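Local structure of glycosyl hydrolase family 62 protein (Coprinopsis cinerea, 5B6T) at residues Val142-Phe156 and Glu195-Tyr208. The protein probably hydrolyses alpha-L-arabinofuranosyl side groups of arabinoxylan, as an alpha-L-arabinofuranosidase of glycoside hydrolase family 62. Sequence-based numbering, arbitrary orientation.
Sequences VDMWVICDSSLCHLF and EAANVYRIDGSNEY
Strands 142-148 and 195-202 run nearly parallel, 11° apart with their axes 6.3 Å at closest approach, yet belong to different sheets: they are the first strands of successive blades in the five-bladed beta-propeller of family 62, an example of propeller blades joined by side chains and water rather than backbone pairing. Trp-145 bridges them. Its CG lies opposite the backbone N, laying the indole over the facing strand; Asn-198 CA makes a CH-pi contact 4.0 Å above the centre of the six-membered ring. NE1 donates to Val-199 O (2.9 Å), in the carbonyl plane on a lone pair, although the N-H...O angle is only 131°. The benzo edge points at the Tyr-200 ring in an offset edge-to-face pair, planes at 82°. An alanine here would remove the indole, so Val-199 O would probably lose this donor and a gap would open beside Tyr-200. Val-199 divides its methyls: CG1 meets Ile-147 CG2 at 4.0 Å, and CG2 stands over the centre of the Phe-156 face. Toward the strand starts, Asp-143 OD2 takes a weak bond from Ala-196 N (2.9 Å), while one water links Asp-143 O to Ala-197 N. At the far end another water joins Asp-149 OD2 to Tyr-208 OH. Glu-195, its nearest side-chain atom about 3 Å from a bound lead(II) ion, is salt-bridged to Arg-221 on strand 221-228; strand 82-89 packs Gln-85 against Trp-145.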
ATOM      1  N   VAL A 142       7.932  -0.799   8.736  1.00  7.01           N
ATOM      2  CA  VAL A 142       7.463  -1.121   7.407  1.00  6.86           C
ATOM      3  C   VAL A 142       6.327  -0.216   6.944  1.00  6.95           C
ATOM      4  O   VAL A 142       5.704   0.466   7.729  1.00  6.50           O
ATOM      5  CB  VAL A 142       7.013  -2.612   7.303  1.00  7.23           C
ATOM      6  CG1 VAL A 142       8.205  -3.524   7.581  1.00  7.23           C
ATOM      7  CG2 VAL A 142       5.793  -2.949   8.166  1.00  7.38           C
ATOM      8  N   ASP A 143       6.107  -0.249   5.626  1.00  6.42           N
ATOM      9  CA  ASP A 143       4.871   0.232   4.982  1.00  6.57           C
ATOM     10  C   ASP A 143       4.668   1.731   5.129  1.00  6.69           C
ATOM     11  O   ASP A 143       3.761   2.214   5.834  1.00  6.61           O
ATOM     12  CB  ASP A 143       3.668  -0.611   5.449  1.00  6.85           C
ATOM     13  CG  ASP A 143       3.860  -2.078   5.146  1.00  6.84           C
ATOM     14  OD1 ASP A 143       4.659  -2.395   4.241  1.00  7.25           O
ATOM     15  OD2 ASP A 143       3.202  -2.937   5.772  1.00  7.21           O
ATOM     16  N   MET A 144       5.553   2.433   4.443  1.00  6.41           N
ATOM     17  CA  MET A 144       5.668   3.884   4.506  1.00  6.73           C
ATOM     18  C   MET A 144       4.652   4.507   3.566  1.00  6.54           C
ATOM     19  O   MET A 144       4.591   4.129   2.387  1.00  7.21           O
ATOM     20  CB  MET A 144       7.085   4.288   4.075  1.00  7.07           C
ATOM     21  CG  MET A 144       8.191   3.489   4.732  1.00  7.59           C
ATOM     22  SD  MET A 144       8.214   3.686   6.516  1.00  8.28           S
ATOM     23  CE  MET A 144       9.419   2.424   6.963  1.00  8.08           C
ATOM     24  N   TRP A 145       3.889   5.474   4.076  1.00  6.31           N
ATOM     25  CA  TRP A 145       2.808   6.085   3.303  1.00  6.17           C
ATOM     26  C   TRP A 145       2.738   7.587   3.507  1.00  6.31           C
ATOM     27  O   TRP A 145       2.589   8.057   4.658  1.00  6.72           O
ATOM     28  CB  TRP A 145       1.483   5.428   3.715  1.00  6.17           C
ATOM     29  CG  TRP A 145       0.299   5.965   2.969  1.00  6.08           C
ATOM     30  CD1 TRP A 145      -0.431   7.096   3.261  1.00  6.05           C
ATOM     31  CD2 TRP A 145      -0.313   5.391   1.823  1.00  5.90           C
ATOM     32  NE1 TRP A 145      -1.410   7.264   2.340  1.00  6.30           N
ATOM     33  CE2 TRP A 145      -1.386   6.222   1.452  1.00  5.96           C
ATOM     34  CE3 TRP A 145      -0.063   4.249   1.072  1.00  5.87           C
ATOM     35  CZ2 TRP A 145      -2.192   5.952   0.333  1.00  6.09           C
ATOM     36  CZ3 TRP A 145      -0.843   3.999  -0.027  1.00  5.92           C
ATOM     37  CH2 TRP A 145      -1.913   4.828  -0.373  1.00  6.06           C
ATOM     38  N   VAL A 146       2.791   8.338   2.411  1.00  6.23           N
ATOM     39  CA  VAL A 146       2.657   9.795   2.413  1.00  6.36           C
ATOM     40  C   VAL A 146       1.268  10.214   1.958  1.00  6.31           C
ATOM     41  O   VAL A 146       0.730   9.692   0.988  1.00  6.35           O
ATOM     42  CB  VAL A 146       3.733  10.447   1.502  1.00  6.61           C
ATOM     43  CG1 VAL A 146       3.443  11.935   1.285  1.00  6.71           C
ATOM     44  CG2 VAL A 146       5.134  10.223   2.040  1.00  6.71           C
ATOM     45  N   ILE A 147       0.711  11.198   2.660  1.00  6.26           N
ATOM     46  CA  ILE A 147      -0.464  11.948   2.197  1.00  6.40           C
ATOM     47  C   ILE A 147      -0.298  13.395   2.643  1.00  6.69           C
ATOM     48  O   ILE A 147       0.090  13.667   3.785  1.00  6.95           O
ATOM     49  CB  ILE A 147      -1.802  11.321   2.658  1.00  6.11           C
ATOM     50  CG1 ILE A 147      -2.990  12.182   2.222  1.00  6.08           C
ATOM     51  CG2 ILE A 147      -1.850  11.056   4.167  1.00  6.04           C
ATOM     52  CD1 ILE A 147      -4.327  11.527   2.400  1.00  6.35           C
ATOM     53  N   CYS A 148      -0.618  14.323   1.736  1.00  6.94           N
ATOM     54  CA  CYS A 148      -0.527  15.754   2.001  1.00  7.85           C
ATOM     55  C   CYS A 148      -1.896  16.407   1.878  1.00  8.69           C
ATOM     56  O   CYS A 148      -2.735  15.968   1.099  1.00  8.13           O
ATOM     57  CB  CYS A 148       0.418  16.420   1.003  1.00  8.03           C
ATOM     58  SG  CYS A 148       2.014  15.578   0.862  1.00  8.82           S
ATOM     59  N   ASP A 149      -2.085  17.519   2.584  1.00  9.81           N
ATOM     60  CA  ASP A 149      -3.241  18.369   2.322  1.00 11.41           C
ATOM     61  C   ASP A 149      -2.695  19.705   1.791  1.00 12.13           C
ATOM     62  O   ASP A 149      -1.564  19.743   1.327  1.00 11.51           O
ATOM     63  CB  ASP A 149      -4.131  18.473   3.568  1.00 12.46           C
ATOM     64  CG  ASP A 149      -3.525  19.303   4.691  1.00 12.84           C
ATOM     65  OD1 ASP A 149      -2.403  19.819   4.600  1.00 13.14           O
ATOM     66  OD2 ASP A 149      -4.224  19.440   5.716  1.00 14.72           O
ATOM     67  N   SER A 150      -3.442  20.805   1.855  1.00 14.13           N
ATOM     68  CA  SER A 150      -2.936  22.070   1.296  1.00 16.43           C
ATOM     69  C   SER A 150      -1.763  22.706   2.054  1.00 16.20           C
ATOM     70  O   SER A 150      -1.109  23.630   1.551  1.00 17.90           O
ATOM     71  CB  SER A 150      -4.085  23.091   1.204  1.00 17.74           C
ATOM     72  OG  SER A 150      -4.550  23.441   2.498  1.00 21.17           O
ATOM     73  N   SER A 151      -1.490  22.252   3.264  1.00 14.76           N
ATOM     74  CA  SER A 151      -0.376  22.867   4.013  1.00 15.15           C
ATOM     75  C   SER A 151       0.656  21.924   4.593  1.00 13.71           C
ATOM     76  O   SER A 151       1.811  22.338   4.764  1.00 13.98           O
ATOM     77  CB  SER A 151      -0.900  23.792   5.096  1.00 17.33           C
ATOM     78  OG  SER A 151      -1.413  23.040   6.146  1.00 20.79           O
ATOM     79  N   LEU A 152       0.267  20.683   4.887  1.00 12.12           N
ATOM     80  CA  LEU A 152       1.177  19.708   5.496  1.00 11.37           C
ATOM     81  C   LEU A 152       1.293  18.437   4.694  1.00 10.38           C
ATOM     82  O   LEU A 152       0.374  18.070   3.977  1.00 10.76           O
ATOM     83  CB  LEU A 152       0.640  19.279   6.863  1.00 11.91           C
ATOM     84  CG  LEU A 152       0.521  20.361   7.932  1.00 12.83           C
ATOM     85  CD1 LEU A 152      -0.199  19.813   9.167  1.00 13.58           C
ATOM     86  CD2 LEU A 152       1.893  20.917   8.273  1.00 13.00           C
ATOM     87  N   CYS A 153       2.436  17.761   4.858  1.00  9.88           N
ATOM     88  CA  CYS A 153       2.643  16.399   4.415  1.00  9.51           C
ATOM     89  C   CYS A 153       2.788  15.504   5.619  1.00  8.57           C
ATOM     90  O   CYS A 153       3.393  15.908   6.622  1.00  8.19           O
ATOM     91  CB  CYS A 153       3.904  16.300   3.562  1.00 10.40           C
ATOM     92  SG  CYS A 153       3.789  17.316   2.076  1.00 15.95           S
ATOM     93  N   HIS A 154       2.182  14.323   5.531  1.00  7.74           N
ATOM     94  CA  HIS A 154       2.200  13.341   6.606  1.00  7.70           C
ATOM     95  C   HIS A 154       2.868  12.066   6.126  1.00  7.52           C
ATOM     96  O   HIS A 154       2.644  11.642   4.988  1.00  7.49           O
ATOM     97  CB  HIS A 154       0.763  13.026   7.094  1.00  7.98           C
ATOM     98  CG  HIS A 154       0.018  14.246   7.561  1.00  8.01           C
ATOM     99  ND1 HIS A 154      -0.057  14.600   8.888  1.00  8.23           N
ATOM    100  CD2 HIS A 154      -0.666  15.189   6.881  1.00  8.61           C
ATOM    101  CE1 HIS A 154      -0.744  15.728   8.998  1.00  8.51           C
ATOM    102  NE2 HIS A 154      -1.148  16.085   7.795  1.00  8.80           N
ATOM    103  N   LEU A 155       3.634  11.455   7.005  1.00  7.19           N
ATOM    104  CA  LEU A 155       4.312  10.211   6.699  1.00  7.35           C
ATOM    105  C   LEU A 155       3.923   9.176   7.750  1.00  7.33           C
ATOM    106  O   LEU A 155       4.256   9.301   8.947  1.00  7.48           O
ATOM    107  CB  LEU A 155       5.831  10.440   6.667  1.00  7.75           C
ATOM    108  CG  LEU A 155       6.705   9.185   6.489  1.00  8.02           C
ATOM    109  CD1 LEU A 155       6.405   8.463   5.180  1.00  8.63           C
ATOM    110  CD2 LEU A 155       8.180   9.526   6.565  1.00  8.40           C
ATOM    111  N   PHE A 156       3.168   8.185   7.305  1.00  6.77           N
ATOM    112  CA  PHE A 156       2.728   7.099   8.154  1.00  6.80           C
ATOM    113  C   PHE A 156       3.633   5.888   7.996  1.00  6.89           C
ATOM    114  O   PHE A 156       4.178   5.626   6.930  1.00  6.94           O
ATOM    115  CB  PHE A 156       1.296   6.669   7.795  1.00  6.74           C
ATOM    116  CG  PHE A 156       0.238   7.687   8.135  1.00  6.67           C
ATOM    117  CD1 PHE A 156      -0.070   8.763   7.275  1.00  6.69           C
ATOM    118  CD2 PHE A 156      -0.459   7.566   9.312  1.00  6.91           C
ATOM    119  CE1 PHE A 156      -1.062   9.670   7.617  1.00  6.92           C
ATOM    120  CE2 PHE A 156      -1.448   8.463   9.638  1.00  6.96           C
ATOM    121  CZ  PHE A 156      -1.749   9.509   8.794  1.00  6.99           C
ATOM    122  N   GLU A 195      -0.086  -4.107   9.876  1.00  7.68           N
ATOM    123  CA  GLU A 195       0.779  -3.359   8.948  1.00  8.09           C
ATOM    124  C   GLU A 195      -0.054  -2.836   7.780  1.00  7.69           C
ATOM    125  O   GLU A 195      -1.292  -2.892   7.830  1.00  7.75           O
ATOM    126  CB  GLU A 195       1.914  -4.268   8.459  1.00  8.15           C
ATOM    127  CG  GLU A 195       1.446  -5.508   7.704  1.00  8.67           C
ATOM    128  CD  GLU A 195       2.509  -6.562   7.463  1.00  9.60           C
ATOM    129  OE1 GLU A 195       3.684  -6.417   7.815  1.00  9.60           O
ATOM    130  OE2 GLU A 195       2.199  -7.621   6.859  1.00 10.81           O
ATOM    131  N   ALA A 196       0.610  -2.254   6.792  1.00  7.34           N
ATOM    132  CA  ALA A 196       0.011  -1.934   5.493  1.00  6.91           C
ATOM    133  C   ALA A 196      -1.138  -0.941   5.606  1.00  6.82           C
ATOM    134  O   ALA A 196      -2.237  -1.169   5.092  1.00  6.42           O
ATOM    135  CB  ALA A 196      -0.433  -3.202   4.783  1.00  6.98           C
ATOM    136  N   ALA A 197      -0.823   0.228   6.133  1.00  6.49           N
ATOM    137  CA  ALA A 197      -1.769   1.346   6.111  1.00  6.69           C
ATOM    138  C   ALA A 197      -1.991   1.906   4.685  1.00  6.64           C
ATOM    139  O   ALA A 197      -1.101   1.906   3.857  1.00  6.87           O
ATOM    140  CB  ALA A 197      -1.307   2.463   7.030  1.00  7.12           C
ATOM    141  N   ASN A 198      -3.224   2.351   4.441  1.00  6.45           N
ATOM    142  CA  ASN A 198      -3.536   3.306   3.374  1.00  6.43           C
ATOM    143  C   ASN A 198      -4.286   4.467   3.991  1.00  6.44           C
ATOM    144  O   ASN A 198      -5.118   4.281   4.891  1.00  6.67           O
ATOM    145  CB  ASN A 198      -4.460   2.743   2.274  1.00  6.46           C
ATOM    146  CG  ASN A 198      -3.974   1.450   1.642  1.00  6.71           C
ATOM    147  OD1 ASN A 198      -4.597   0.406   1.846  1.00  7.04           O
ATOM    148  ND2 ASN A 198      -2.947   1.522   0.811  1.00  6.53           N
ATOM    149  N   VAL A 199      -3.974   5.667   3.526  1.00  6.39           N
ATOM    150  CA  VAL A 199      -4.665   6.874   3.962  1.00  6.81           C
ATOM    151  C   VAL A 199      -5.018   7.730   2.740  1.00  6.95           C
ATOM    152  O   VAL A 199      -4.160   8.073   1.953  1.00  7.39           O
ATOM    153  CB  VAL A 199      -3.863   7.689   4.987  1.00  6.98           C
ATOM    154  CG1 VAL A 199      -4.759   8.764   5.604  1.00  7.44           C
ATOM    155  CG2 VAL A 199      -3.307   6.768   6.045  1.00  7.16           C
ATOM    156  N   TYR A 200      -6.326   8.026   2.597  1.00  6.99           N
ATOM    157  CA  TYR A 200      -6.841   8.746   1.431  1.00  7.32           C
ATOM    158  C   TYR A 200      -7.751   9.905   1.800  1.00  7.66           C
ATOM    159  O   TYR A 200      -8.435   9.844   2.823  1.00  7.51           O
ATOM    160  CB  TYR A 200      -7.658   7.816   0.572  1.00  7.08           C
ATOM    161  CG  TYR A 200      -6.905   6.635   0.004  1.00  6.83           C
ATOM    162  CD1 TYR A 200      -6.003   6.799  -1.030  1.00  6.50           C
ATOM    163  CD2 TYR A 200      -7.113   5.361   0.499  1.00  6.57           C
ATOM    164  CE1 TYR A 200      -5.330   5.721  -1.581  1.00  6.29           C
ATOM    165  CE2 TYR A 200      -6.470   4.272  -0.049  1.00  6.41           C
ATOM    166  CZ  TYR A 200      -5.548   4.462  -1.087  1.00  6.45           C
ATOM    167  OH  TYR A 200      -4.906   3.359  -1.620  1.00  6.37           O
ATOM    168  N   ARG A 201      -7.741  10.946   0.966  1.00  8.17           N
ATOM    169  CA  ARG A 201      -8.786  11.988   1.013  1.00  9.32           C
ATOM    170  C   ARG A 201     -10.008  11.458   0.293  1.00  9.44           C
ATOM    171  O   ARG A 201      -9.908  10.919  -0.816  1.00  9.18           O
ATOM    172  CB  ARG A 201      -8.298  13.257   0.345  1.00 10.37           C
ATOM    173  CG  ARG A 201      -9.354  14.333   0.145  1.00 12.16           C
ATOM    174  CD  ARG A 201      -9.932  14.829   1.461  1.00 14.54           C
ATOM    175  NE  ARG A 201     -11.058  15.730   1.227  1.00 17.46           N
ATOM    176  CZ  ARG A 201     -10.943  16.994   0.816  1.00 19.71           C
ATOM    177  NH1 ARG A 201      -9.752  17.539   0.595  1.00 20.17           N
ATOM    178  NH2 ARG A 201     -12.047  17.725   0.617  1.00 20.84           N
ATOM    179  N   ILE A 202     -11.180  11.606   0.901  1.00 10.10           N
ATOM    180  CA  ILE A 202     -12.437  11.140   0.275  1.00 10.71           C
ATOM    181  C   ILE A 202     -13.021  12.313  -0.498  1.00 11.70           C
ATOM    182  O   ILE A 202     -13.517  13.260   0.116  1.00 11.19           O
ATOM    183  CB  ILE A 202     -13.446  10.606   1.312  1.00 11.28           C
ATOM    184  CG1 ILE A 202     -12.834   9.483   2.147  1.00 11.06           C
ATOM    185  CG2 ILE A 202     -14.703  10.107   0.620  1.00 11.35           C
ATOM    186  CD1 ILE A 202     -13.626   9.116   3.400  1.00 11.06           C
ATOM    187  N   ASP A 203     -12.986  12.231  -1.836  1.00 11.97           N
ATOM    188  CA  ASP A 203     -13.553  13.304  -2.666  1.00 12.77           C
ATOM    189  C   ASP A 203     -15.005  13.602  -2.311  1.00 13.93           C
ATOM    190  O   ASP A 203     -15.772  12.682  -2.004  1.00 13.90           O
ATOM    191  CB  ASP A 203     -13.502  12.958  -4.150  1.00 13.56           C
ATOM    192  CG  ASP A 203     -12.113  13.080  -4.751  1.00 14.84           C
ATOM    193  OD1 ASP A 203     -11.243  13.749  -4.148  1.00 16.61           O
ATOM    194  OD2 ASP A 203     -11.948  12.534  -5.858  1.00 17.16           O
ATOM    195  N   GLY A 204     -15.349  14.897  -2.331  1.00 15.23           N
ATOM    196  CA  GLY A 204     -16.710  15.368  -2.066  1.00 16.63           C
ATOM    197  C   GLY A 204     -17.083  15.484  -0.586  1.00 17.78           C
ATOM    198  O   GLY A 204     -18.228  15.789  -0.266  1.00 19.24           O
ATOM    199  N   SER A 205     -16.127  15.230   0.303  1.00 18.21           N
ATOM    200  CA  SER A 205     -16.333  15.297   1.740  1.00 18.72           C
ATOM    201  C   SER A 205     -15.123  16.001   2.326  1.00 18.47           C
ATOM    202  O   SER A 205     -14.100  16.149   1.670  1.00 18.83           O
ATOM    203  CB  SER A 205     -16.408  13.880   2.318  1.00 20.01           C
ATOM    204  OG  SER A 205     -15.086  13.325   2.356  1.00 21.02           O
ATOM    205  N   ASN A 206     -15.226  16.413   3.578  1.00 17.70           N
ATOM    206  CA  ASN A 206     -14.089  16.921   4.320  1.00 18.36           C
ATOM    207  C   ASN A 206     -13.608  15.816   5.240  1.00 16.70           C
ATOM    208  O   ASN A 206     -13.433  16.011   6.437  1.00 18.50           O
ATOM    209  CB  ASN A 206     -14.459  18.177   5.116  1.00 19.81           C
ATOM    210  CG  ASN A 206     -14.791  19.366   4.219  1.00 22.53           C
ATOM    211  OD1 ASN A 206     -15.828  20.028   4.400  1.00 26.07           O
ATOM    212  ND2 ASN A 206     -13.927  19.644   3.255  1.00 21.76           N
ATOM    213  N   GLU A 207     -13.432  14.639   4.666  1.00 14.87           N
ATOM    214  CA  GLU A 207     -13.030  13.463   5.439  1.00 14.00           C
ATOM    215  C   GLU A 207     -11.912  12.690   4.763  1.00 11.70           C
ATOM    216  O   GLU A 207     -11.726  12.755   3.540  1.00 11.13           O
ATOM    217  CB  GLU A 207     -14.192  12.509   5.615  1.00 16.62           C
ATOM    218  CG  GLU A 207     -15.226  12.950   6.631  1.00 19.49           C
ATOM    219  CD  GLU A 207     -16.378  11.974   6.646  1.00 22.14           C
ATOM    220  OE1 GLU A 207     -17.022  11.836   5.579  1.00 27.48           O
ATOM    221  OE2 GLU A 207     -16.610  11.323   7.686  1.00 25.54           O
ATOM    222  N   TYR A 208     -11.250  11.884   5.591  1.00  9.38           N
ATOM    223  CA  TYR A 208     -10.180  10.979   5.200  1.00  8.88           C
ATOM    224  C   TYR A 208     -10.543   9.554   5.581  1.00  8.48           C
ATOM    225  O   TYR A 208     -11.292   9.318   6.546  1.00  8.51           O
ATOM    226  CB  TYR A 208      -8.869  11.402   5.862  1.00  8.93           C
ATOM    227  CG  TYR A 208      -8.459  12.787   5.413  1.00  9.16           C
ATOM    228  CD1 TYR A 208      -8.963  13.908   6.049  1.00  9.44           C
ATOM    229  CD2 TYR A 208      -7.631  12.981   4.305  1.00  9.41           C
ATOM    230  CE1 TYR A 208      -8.636  15.185   5.634  1.00  9.89           C
ATOM    231  CE2 TYR A 208      -7.301  14.257   3.870  1.00  9.40           C
ATOM    232  CZ  TYR A 208      -7.818  15.356   4.534  1.00  9.90           C
ATOM    233  OH  TYR A 208      -7.512  16.631   4.106  1.00 11.03           O
TER
HETATM  234  O   HOH W   1       1.592   1.248   7.345  1.00  6.33           O
HETATM  235  O   HOH W   2       1.599   1.762   3.903  1.00  7.25           O
HETATM  236  O   HOH W   3      -6.755  18.447   5.975  1.00 19.03           O